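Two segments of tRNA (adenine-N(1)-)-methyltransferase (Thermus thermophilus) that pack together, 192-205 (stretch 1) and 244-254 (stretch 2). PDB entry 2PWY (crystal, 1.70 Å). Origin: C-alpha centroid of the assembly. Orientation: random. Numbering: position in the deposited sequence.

Stretch 1, residues 192-205: RFLVAYLPNITQVL
Stretch 2 244-254: GHTAFLVALRR

How does stretch 2 meet stretch 1 before its strand begins? His245 (phi/psi -160/144) makes the first bond: with chi1 t and chi2 72°, its NE2 donates to Pro199 O at 2.8 Å, the acceptor lying near the ring plane as an sp2 nitrogen requires. Thr246 (-122/-64, chi1 p) breaks the extended course, and its CB lies 3.7 Å from Tyr197 OH. Ala247 returns to extended geometry (-158/162) and points its CB toward stretch 1, over the face of the Tyr197 ring, 3.5 Å from CE1. The tyrosine reaches back there with chi1 t and chi2 91°.

What does Phe248 do where the strand starts? Its backbone pairs with Leu198: Phe248 N donates to Leu198 O at 2.7 Å, and Leu198 N to Phe248 O at 2.9 Å. Its side chain (chi1 m, chi2 -86°) packs against helix 201-205, which runs nearly parallel to strand 248-254, 9° apart with axes 9.4 Å from each other. Ile201 (chi1 t, chi2 p) lays CD1 over one face of the phenyl ring, 3.9 Å from Phe248 CZ, while Val204 (chi1 t) brings CG2 to 3.6 Å from Phe248 CB.

How do the strands stay in register from Leu249 to Leu252? Strands 192-198 and 248-254 are antiparallel at 161°, with extended backbones throughout. Leu249 opposes Tyr197 and Ala251 opposes Val195 in non-hydrogen-bonded pairs, CA to CA 4.8 and 4.4 Å. The alternate pairs are doubly bonded: Val250 N to Ala196 O and Ala196 N to Val250 O are both 2.8 Å; Leu252 N to Leu194 O is 2.8 Å, Leu194 N to Leu252 O 2.9 Å. Because both backbones are extended, successive side chains fall on alternate faces. Leu249 (m, t) sets CD2 3.7 Å from Tyr197 CD1, at the ring edge, and Ala251 CB lies 4.1 Å from Val195 CG2. On the face shared with Phe248, Val250 (chi1 t) sends CG2 to 3.9 Å from Val204 CG1, and Leu252 (m, t) places CD1 4.0 Å from Leu194 CD2 (Leu194 is t, t).

How does the pairing finish? Arg253 faces Phe193 in a non-hydrogen-bonded pair, CA to CA 4.6 Å. Its side chain (t, t, m, chi4 -93°) turns one guanidinium face to the phenylalanine, Phe193 CZ lying 3.4 Å from Arg253 CZ; Phe193 is m with chi2 -88°. Arg254 N then donates to Arg192 O at 2.9 Å, nearly linear at 176°, while the end of the Arg254 side chain leads away.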

ATOM      1  N   ARG A 192      27.064   6.546 -12.207  1.00 10.47           N
ATOM      2  CA  ARG A 192      25.837   6.108 -12.874  1.00  9.63           C
ATOM      3  C   ARG A 192      25.281   4.841 -12.210  1.00  9.52           C
ATOM      4  O   ARG A 192      25.857   4.353 -11.236  1.00  9.30           O
ATOM      5  CB  ARG A 192      26.050   5.968 -14.384  1.00  9.90           C
ATOM      6  CG  ARG A 192      26.482   7.295 -15.036  1.00  9.53           C
ATOM      7  CD  ARG A 192      25.354   8.341 -14.977  1.00 10.71           C
ATOM      8  NE  ARG A 192      24.204   7.927 -15.787  1.00 11.00           N
ATOM      9  CZ  ARG A 192      23.017   8.529 -15.812  1.00 11.52           C
ATOM     10  NH1 ARG A 192      22.770   9.593 -15.059  1.00 11.62           N
ATOM     11  NH2 ARG A 192      22.063   8.049 -16.606  1.00 10.47           N
ATOM     12  N   PHE A 193      24.143   4.338 -12.694  1.00  9.11           N
ATOM     13  CA  PHE A 193      23.382   3.363 -11.905  1.00  9.66           C
ATOM     14  C   PHE A 193      23.251   1.995 -12.535  1.00  9.04           C
ATOM     15  O   PHE A 193      23.187   1.871 -13.756  1.00  8.73           O
ATOM     16  CB  PHE A 193      21.974   3.891 -11.596  1.00 10.01           C
ATOM     17  CG  PHE A 193      21.980   5.147 -10.789  1.00 11.61           C
ATOM     18  CD1 PHE A 193      21.998   5.093  -9.396  1.00 14.26           C
ATOM     19  CD2 PHE A 193      22.024   6.388 -11.424  1.00 12.61           C
ATOM     20  CE1 PHE A 193      22.023   6.264  -8.651  1.00 14.39           C
ATOM     21  CE2 PHE A 193      22.051   7.552 -10.696  1.00 14.60           C
ATOM     22  CZ  PHE A 193      22.052   7.490  -9.298  1.00 13.90           C
ATOM     23  N   LEU A 194      23.237   0.985 -11.667  1.00  8.61           N
ATOM     24  CA  LEU A 194      22.751  -0.359 -12.000  1.00  8.68           C
ATOM     25  C   LEU A 194      21.427  -0.522 -11.270  1.00  8.40           C
ATOM     26  O   LEU A 194      21.318  -0.160 -10.093  1.00  8.59           O
ATOM     27  CB  LEU A 194      23.741  -1.435 -11.535  1.00  8.75           C
ATOM     28  CG  LEU A 194      23.373  -2.925 -11.727  1.00  9.49           C
ATOM     29  CD1 LEU A 194      24.643  -3.773 -11.846  1.00 11.36           C
ATOM     30  CD2 LEU A 194      22.465  -3.502 -10.593  1.00 10.48           C
ATOM     31  N   VAL A 195      20.415  -1.046 -11.965  1.00  8.00           N
ATOM     32  CA  VAL A 195      19.122  -1.314 -11.325  1.00  8.44           C
ATOM     33  C   VAL A 195      18.711  -2.741 -11.639  1.00  8.38           C
ATOM     34  O   VAL A 195      18.638  -3.128 -12.820  1.00  8.09           O
ATOM     35  CB  VAL A 195      17.999  -0.335 -11.766  1.00  8.00           C
ATOM     36  CG1 VAL A 195      16.696  -0.696 -11.026  1.00  7.63           C
ATOM     37  CG2 VAL A 195      18.398   1.127 -11.477  1.00  9.97           C
ATOM     38  N   ALA A 196      18.484  -3.521 -10.582  1.00  8.73           N
ATOM     39  CA  ALA A 196      18.096  -4.926 -10.697  1.00  9.02           C
ATOM     40  C   ALA A 196      16.671  -5.159 -10.223  1.00  9.71           C
ATOM     41  O   ALA A 196      16.230  -4.580  -9.230  1.00  9.50           O
ATOM     42  CB  ALA A 196      19.039  -5.825  -9.914  1.00  9.45           C
ATOM     43  N   TYR A 197      15.987  -6.050 -10.938  1.00  9.80           N
ATOM     44  CA  TYR A 197      14.604  -6.451 -10.668  1.00  9.69           C
ATOM     45  C   TYR A 197      14.644  -7.849 -10.046  1.00  9.73           C
ATOM     46  O   TYR A 197      15.192  -8.776 -10.635  1.00  9.20           O
ATOM     47  CB  TYR A 197      13.886  -6.438 -12.015  1.00 10.93           C
ATOM     48  CG  TYR A 197      12.443  -6.882 -12.117  1.00 11.61           C
ATOM     49  CD1 TYR A 197      11.395  -5.962 -11.980  1.00 13.30           C
ATOM     50  CD2 TYR A 197      12.122  -8.191 -12.476  1.00 12.98           C
ATOM     51  CE1 TYR A 197      10.057  -6.359 -12.151  1.00 12.07           C
ATOM     52  CE2 TYR A 197      10.783  -8.596 -12.646  1.00 13.34           C
ATOM     53  CZ  TYR A 197       9.770  -7.676 -12.493  1.00 12.62           C
ATOM     54  OH  TYR A 197       8.460  -8.065 -12.672  1.00 14.90           O
ATOM     55  N   LEU A 198      14.102  -7.987  -8.837  1.00  8.77           N
ATOM     56  CA  LEU A 198      14.194  -9.251  -8.100  1.00  9.39           C
ATOM     57  C   LEU A 198      12.902  -9.557  -7.333  1.00 10.59           C
ATOM     58  O   LEU A 198      12.454  -8.733  -6.525  1.00 10.32           O
ATOM     59  CB  LEU A 198      15.339  -9.179  -7.097  1.00  9.55           C
ATOM     60  CG  LEU A 198      16.757  -9.231  -7.659  1.00  9.17           C
ATOM     61  CD1 LEU A 198      17.770  -8.866  -6.555  1.00 11.97           C
ATOM     62  CD2 LEU A 198      17.066 -10.605  -8.285  1.00 11.12           C
ATOM     63  N   PRO A 199      12.298 -10.731  -7.587  1.00 10.30           N
ATOM     64  CA  PRO A 199      11.023 -11.026  -6.920  1.00 10.42           C
ATOM     65  C   PRO A 199      11.094 -11.194  -5.394  1.00  9.81           C
ATOM     66  O   PRO A 199      10.148 -10.790  -4.693  1.00 10.15           O
ATOM     67  CB  PRO A 199      10.567 -12.341  -7.569  1.00 10.87           C
ATOM     68  CG  PRO A 199      11.402 -12.487  -8.807  1.00 12.48           C
ATOM     69  CD  PRO A 199      12.705 -11.810  -8.507  1.00 11.37           C
ATOM     70  N   ASN A 200      12.174 -11.785  -4.892  1.00  9.29           N
ATOM     71  CA  ASN A 200      12.250 -12.205  -3.490  1.00  8.93           C
ATOM     72  C   ASN A 200      13.138 -11.294  -2.663  1.00  8.81           C
ATOM     73  O   ASN A 200      14.227 -10.896  -3.104  1.00  7.82           O
ATOM     74  CB  ASN A 200      12.777 -13.647  -3.382  1.00  8.71           C
ATOM     75  CG  ASN A 200      11.794 -14.662  -3.925  1.00 10.73           C
ATOM     76  OD1 ASN A 200      10.793 -14.971  -3.284  1.00 11.53           O
ATOM     77  ND2 ASN A 200      12.074 -15.186  -5.112  1.00 13.29           N
ATOM     78  N   ILE A 201      12.693 -10.983  -1.450  1.00  8.34           N
ATOM     79  CA  ILE A 201      13.522 -10.177  -0.556  1.00  9.03           C
ATOM     80  C   ILE A 201      14.847 -10.880  -0.206  1.00  9.12           C
ATOM     81  O   ILE A 201      15.853 -10.220   0.063  1.00  9.67           O
ATOM     82  CB  ILE A 201      12.750  -9.752   0.720  1.00  8.64           C
ATOM     83  CG1 ILE A 201      13.394  -8.505   1.362  1.00  9.19           C
ATOM     84  CG2 ILE A 201      12.656 -10.910   1.717  1.00  9.15           C
ATOM     85  CD1 ILE A 201      13.422  -7.251   0.459  1.00 10.10           C
ATOM     86  N   THR A 202      14.841 -12.215  -0.211  1.00  9.59           N
ATOM     87  CA  THR A 202      16.052 -12.999   0.039  1.00  9.59           C
ATOM     88  C   THR A 202      17.095 -12.742  -1.071  1.00  9.42           C
ATOM     89  O   THR A 202      18.288 -12.602  -0.799  1.00 10.28           O
ATOM     90  CB  THR A 202      15.720 -14.498   0.112  1.00  9.12           C
ATOM     91  OG1 THR A 202      14.785 -14.809  -0.924  1.00  9.73           O
ATOM     92  CG2 THR A 202      15.090 -14.837   1.466  1.00  9.81           C
ATOM     93  N   GLN A 203      16.619 -12.639  -2.311  1.00  9.75           N
ATOM     94  CA  GLN A 203      17.481 -12.308  -3.444  1.00  9.60           C
ATOM     95  C   GLN A 203      18.029 -10.888  -3.298  1.00  9.45           C
ATOM     96  O   GLN A 203      19.209 -10.643  -3.559  1.00  9.87           O
ATOM     97  CB  GLN A 203      16.709 -12.428  -4.755  1.00 10.13           C
ATOM     98  CG  GLN A 203      16.376 -13.851  -5.153  1.00 11.88           C
ATOM     99  CD  GLN A 203      15.436 -13.868  -6.335  1.00 15.34           C
ATOM    100  OE1 GLN A 203      14.311 -13.386  -6.252  1.00 14.34           O
ATOM    101  NE2 GLN A 203      15.906 -14.399  -7.459  1.00 19.56           N
ATOM    102  N   VAL A 204      17.167  -9.962  -2.869  1.00  9.01           N
ATOM    103  CA  VAL A 204      17.576  -8.581  -2.605  1.00  8.99           C
ATOM    104  C   VAL A 204      18.719  -8.538  -1.597  1.00  8.93           C
ATOM    105  O   VAL A 204      19.744  -7.909  -1.833  1.00  8.35           O
ATOM    106  CB  VAL A 204      16.391  -7.706  -2.107  1.00  9.21           C
ATOM    107  CG1 VAL A 204      16.890  -6.328  -1.589  1.00  9.59           C
ATOM    108  CG2 VAL A 204      15.340  -7.534  -3.225  1.00  8.29           C
ATOM    109  N   LEU A 205      18.552  -9.231  -0.476  1.00  9.26           N
ATOM    110  CA  LEU A 205      19.569  -9.222   0.564  1.00  9.62           C
ATOM    111  C   LEU A 205      20.868  -9.835   0.062  1.00 10.22           C
ATOM    112  O   LEU A 205      21.947  -9.331   0.374  1.00 10.16           O
ATOM    113  CB  LEU A 205      19.059  -9.935   1.831  1.00 10.36           C
ATOM    114  CG  LEU A 205      17.907  -9.210   2.541  1.00 11.61           C
ATOM    115  CD1 LEU A 205      17.218 -10.167   3.523  1.00 13.57           C
ATOM    116  CD2 LEU A 205      18.411  -7.948   3.248  1.00 15.30           C
ATOM    117  N   GLY A 244      -0.472  -7.654  -6.222  1.00 22.82           N
ATOM    118  CA  GLY A 244       0.093  -7.231  -4.932  1.00 21.64           C
ATOM    119  C   GLY A 244       1.595  -7.012  -4.962  1.00 20.55           C
ATOM    120  O   GLY A 244       2.141  -6.159  -4.243  1.00 21.17           O
ATOM    121  N   HIS A 245       2.269  -7.783  -5.803  1.00 18.51           N
ATOM    122  CA  HIS A 245       3.724  -7.741  -5.857  1.00 17.14           C
ATOM    123  C   HIS A 245       4.168  -8.324  -7.178  1.00 16.48           C
ATOM    124  O   HIS A 245       3.534  -9.246  -7.695  1.00 16.33           O
ATOM    125  CB  HIS A 245       4.314  -8.562  -4.707  1.00 16.79           C
ATOM    126  CG  HIS A 245       5.808  -8.622  -4.714  1.00 15.16           C
ATOM    127  ND1 HIS A 245       6.598  -7.542  -4.383  1.00 14.86           N
ATOM    128  CD2 HIS A 245       6.657  -9.634  -5.009  1.00 15.41           C
ATOM    129  CE1 HIS A 245       7.871  -7.887  -4.478  1.00 14.39           C
ATOM    130  NE2 HIS A 245       7.932  -9.151  -4.855  1.00 13.41           N
ATOM    131  N   THR A 246       5.237  -7.762  -7.726  1.00 15.24           N
ATOM    132  CA  THR A 246       5.917  -8.372  -8.863  1.00 15.13           C
ATOM    133  C   THR A 246       7.369  -8.622  -8.465  1.00 14.58           C
ATOM    134  O   THR A 246       7.816  -9.780  -8.383  1.00 15.14           O
ATOM    135  CB  THR A 246       5.810  -7.489 -10.128  1.00 14.89           C
ATOM    136  OG1 THR A 246       6.247  -6.151  -9.825  1.00 13.58           O
ATOM    137  CG2 THR A 246       4.358  -7.444 -10.606  1.00 15.94           C
ATOM    138  N   ALA A 247       8.099  -7.531  -8.206  1.00 13.95           N
ATOM    139  CA  ALA A 247       9.484  -7.603  -7.775  1.00 12.88           C
ATOM    140  C   ALA A 247       9.925  -6.340  -7.047  1.00 12.15           C
ATOM    141  O   ALA A 247       9.278  -5.296  -7.145  1.00 12.67           O
ATOM    142  CB  ALA A 247      10.412  -7.858  -8.979  1.00 13.50           C
ATOM    143  N   PHE A 248      11.029  -6.466  -6.317  1.00 10.05           N
ATOM    144  CA  PHE A 248      11.740  -5.335  -5.768  1.00  9.27           C
ATOM    145  C   PHE A 248      12.696  -4.780  -6.803  1.00  8.82           C
ATOM    146  O   PHE A 248      13.214  -5.533  -7.626  1.00  9.24           O
ATOM    147  CB  PHE A 248      12.541  -5.789  -4.548  1.00  8.68           C
ATOM    148  CG  PHE A 248      11.685  -6.366  -3.472  1.00  8.67           C
ATOM    149  CD1 PHE A 248      11.094  -5.528  -2.540  1.00  8.94           C
ATOM    150  CD2 PHE A 248      11.434  -7.735  -3.413  1.00  9.67           C
ATOM    151  CE1 PHE A 248      10.261  -6.043  -1.542  1.00  9.46           C
ATOM    152  CE2 PHE A 248      10.618  -8.267  -2.401  1.00 10.56           C
ATOM    153  CZ  PHE A 248      10.027  -7.420  -1.483  1.00 10.55           C
ATOM    154  N   LEU A 249      12.930  -3.471  -6.740  1.00  8.41           N
ATOM    155  CA  LEU A 249      13.965  -2.830  -7.552  1.00  8.25           C
ATOM    156  C   LEU A 249      15.109  -2.415  -6.643  1.00  8.66           C
ATOM    157  O   LEU A 249      14.895  -1.787  -5.595  1.00  8.83           O
ATOM    158  CB  LEU A 249      13.409  -1.600  -8.287  1.00  7.91           C
ATOM    159  CG  LEU A 249      12.186  -1.795  -9.191  1.00 10.10           C
ATOM    160  CD1 LEU A 249      11.867  -0.506  -9.924  1.00  9.80           C
ATOM    161  CD2 LEU A 249      12.434  -2.908 -10.172  1.00 10.93           C
ATOM    162  N   VAL A 250      16.325  -2.770  -7.041  1.00  8.39           N
ATOM    163  CA  VAL A 250      17.531  -2.465  -6.275  1.00  8.21           C
ATOM    164  C   VAL A 250      18.441  -1.585  -7.142  1.00  8.71           C
ATOM    165  O   VAL A 250      18.858  -2.011  -8.230  1.00  9.07           O
ATOM    166  CB  VAL A 250      18.292  -3.756  -5.876  1.00  8.34           C
ATOM    167  CG1 VAL A 250      19.548  -3.395  -5.095  1.00  9.14           C
ATOM    168  CG2 VAL A 250      17.392  -4.706  -5.051  1.00  8.11           C
ATOM    169  N   ALA A 251      18.727  -0.370  -6.667  1.00  8.28           N
ATOM    170  CA  ALA A 251      19.563   0.580  -7.402  1.00  8.19           C
ATOM    171  C   ALA A 251      20.913   0.712  -6.706  1.00  8.14           C
ATOM    172  O   ALA A 251      20.983   0.959  -5.497  1.00  9.24           O
ATOM    173  CB  ALA A 251      18.892   1.963  -7.501  1.00  7.74           C
ATOM    174  N   LEU A 252      21.978   0.549  -7.480  1.00  8.21           N
ATOM    175  CA  LEU A 252      23.345   0.734  -6.995  1.00  8.89           C
ATOM    176  C   LEU A 252      23.980   1.862  -7.780  1.00  9.56           C
ATOM    177  O   LEU A 252      23.738   1.974  -8.985  1.00 10.39           O
ATOM    178  CB  LEU A 252      24.167  -0.549  -7.232  1.00  9.67           C
ATOM    179  CG  LEU A 252      23.577  -1.878  -6.735  1.00  9.55           C
ATOM    180  CD1 LEU A 252      24.463  -3.040  -7.206  1.00 12.21           C
ATOM    181  CD2 LEU A 252      23.469  -1.870  -5.242  1.00 11.42           C
ATOM    182  N   ARG A 253      24.800   2.683  -7.119  1.00  9.02           N
ATOM    183  CA  ARG A 253      25.556   3.713  -7.834  1.00 10.06           C
ATOM    184  C   ARG A 253      27.010   3.297  -7.939  1.00 10.40           C
ATOM    185  O   ARG A 253      27.615   2.905  -6.933  1.00 10.67           O
ATOM    186  CB  ARG A 253      25.449   5.069  -7.133  1.00 10.50           C
ATOM    187  CG  ARG A 253      25.965   6.240  -7.959  1.00 12.76           C
ATOM    188  CD  ARG A 253      26.132   7.491  -7.108  1.00 15.90           C
ATOM    189  NE  ARG A 253      24.886   8.142  -6.694  1.00 19.59           N
ATOM    190  CZ  ARG A 253      24.285   9.136  -7.346  1.00 19.71           C
ATOM    191  NH1 ARG A 253      24.755   9.578  -8.501  1.00 19.14           N
ATOM    192  NH2 ARG A 253      23.173   9.664  -6.849  1.00 20.20           N
ATOM    193  N   ARG A 254      27.559   3.388  -9.152  1.00 10.28           N
ATOM    194  CA  ARG A 254      28.964   3.072  -9.441  1.00 10.89           C
ATOM    195  C   ARG A 254      29.879   4.062  -8.731  1.00 10.90           C
ATOM    196  O   ARG A 254      29.675   5.275  -8.814  1.00 10.08           O
ATOM    197  CB  ARG A 254      29.206   3.132 -10.959  1.00 10.72           C
ATOM    198  CG  ARG A 254      30.645   2.822 -11.448  1.00 11.88           C
ATOM    199  CD  ARG A 254      31.070   1.419 -11.043  1.00 13.52           C
ATOM    200  NE  ARG A 254      32.339   0.941 -11.624  1.00 14.08           N
ATOM    201  CZ  ARG A 254      33.566   1.298 -11.231  1.00 14.68           C
ATOM    202  NH1 ARG A 254      33.757   2.220 -10.299  1.00 12.27           N
ATOM    203  NH2 ARG A 254      34.631   0.738 -11.798  1.00 14.05           N
TER